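Local coordinates for aspartate--tRNA(Asp/Asn) ligase (Sulfolobus tokodaii, PDB 1WYD), which probably charges both tRNA(Asp) and tRNA(Asn) with L-aspartate, activating the amino acid with ATP as a class II aminoacyl-tRNA synthetase, at residues 62-65 with 66-69. Residues are numbered along the deposited sequence; the frame is centred on the assembly and turned at random.
Sequences ELTQ and ESVI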
# COMPACT_ATOMS: atom_id res chain seq x y z
N GLU B 62 10.49 7.71 41.26
CA GLU B 62 10.43 8.94 40.48
C GLU B 62 9.70 8.75 39.13
O GLU B 62 9.44 9.71 38.41
CB GLU B 62 11.82 9.55 40.33
CG GLU B 62 12.75 8.81 39.39
CD GLU B 62 14.13 9.47 39.33
OE1 GLU B 62 14.92 9.28 40.30
OE2 GLU B 62 14.41 10.18 38.31
N LEU B 63 9.35 7.49 38.86
CA LEU B 63 8.66 7.06 37.65
C LEU B 63 7.24 7.61 37.53
O LEU B 63 6.52 7.78 38.53
CB LEU B 63 8.61 5.53 37.60
CG LEU B 63 9.91 4.75 37.41
CD1 LEU B 63 9.59 3.25 37.28
CD2 LEU B 63 10.70 5.24 36.20
N THR B 64 6.81 7.85 36.30
CA THR B 64 5.52 8.47 36.04
C THR B 64 4.93 7.73 34.90
O THR B 64 5.67 7.12 34.13
CB THR B 64 5.73 9.92 35.61
OG1 THR B 64 6.54 9.95 34.41
CG2 THR B 64 6.58 10.63 36.66
N GLN B 65 3.61 7.80 34.76
CA GLN B 65 2.93 7.06 33.70
C GLN B 65 3.40 7.56 32.34
O GLN B 65 3.63 8.78 32.14
CB GLN B 65 1.42 7.16 33.86
CG GLN B 65 0.91 6.60 35.17
CD GLN B 65 -0.62 6.69 35.24
OE1 GLN B 65 -1.33 5.88 34.64
NE2 GLN B 65 -1.11 7.68 35.95
N GLU B 66 3.56 6.60 31.43
CA GLU B 66 4.04 6.77 30.04
C GLU B 66 5.54 7.00 29.86
O GLU B 66 6.00 7.09 28.72
CB GLU B 66 3.18 7.76 29.22
CG GLU B 66 1.75 7.31 28.88
CD GLU B 66 1.61 5.84 28.45
OE1 GLU B 66 1.00 5.08 29.23
OE2 GLU B 66 2.08 5.44 27.35
N SER B 67 6.30 7.08 30.94
CA SER B 67 7.76 6.97 30.83
C SER B 67 8.18 5.63 30.26
O SER B 67 7.52 4.58 30.46
CB SER B 67 8.41 7.13 32.18
OG SER B 67 8.00 8.35 32.76
N VAL B 68 9.29 5.65 29.54
CA VAL B 68 9.78 4.46 28.90
C VAL B 68 10.90 3.90 29.74
O VAL B 68 11.88 4.61 30.04
CB VAL B 68 10.27 4.78 27.47
CG1 VAL B 68 10.92 3.59 26.85
CG2 VAL B 68 9.11 5.34 26.61
N ILE B 69 10.76 2.64 30.16
CA ILE B 69 11.78 2.04 30.99
C ILE B 69 12.31 0.70 30.47
O ILE B 69 11.66 0.02 29.67
CB ILE B 69 11.34 1.92 32.53
CG1 ILE B 69 10.26 0.85 32.77
CG2 ILE B 69 10.95 3.23 33.10
CD1 ILE B 69 9.96 0.63 34.24
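T64 and S67 face each other across a type II beta turn that leads the chain into strand 68-77 of the N-terminal OB-fold domain. The turn is closed by S67 N, which donates to T64 O at 3.3 Å with a fairly straight N-H...O angle of 157°, although the N-H reaches the oxygen from outside the carbonyl plane. Beside this backbone bond the two short hydroxyl side chains meet end to end, T64 OG1 lying 2.7 Å from S67 OG. T64 OG1, held between backbone N and carbonyl carbon (chi1 60°), hydrogen-bonds A98 O, and the short serine hydroxyl reaches A98 N, so the pair ties the turn to a neighbouring loop. The third turn position needs a left-handed backbone, easiest for glycine; E66 adopts it (phi 76°), and its two carboxylate oxygens suit two arginines, OE1 salt-bridging R40 and OE2 R126. On the apolar side, forked L63 and beta-branched I69 cross at roughly a right angle and fill the OB-fold core, where L63 packs on L28 and I37, I69 on V25 and L39. The two methyls of L63 meet the two arms of I69: CD1 stands 4.0 Å from I69 CD1, and L63 CD2 rests 3.7 Å from I69 CG2.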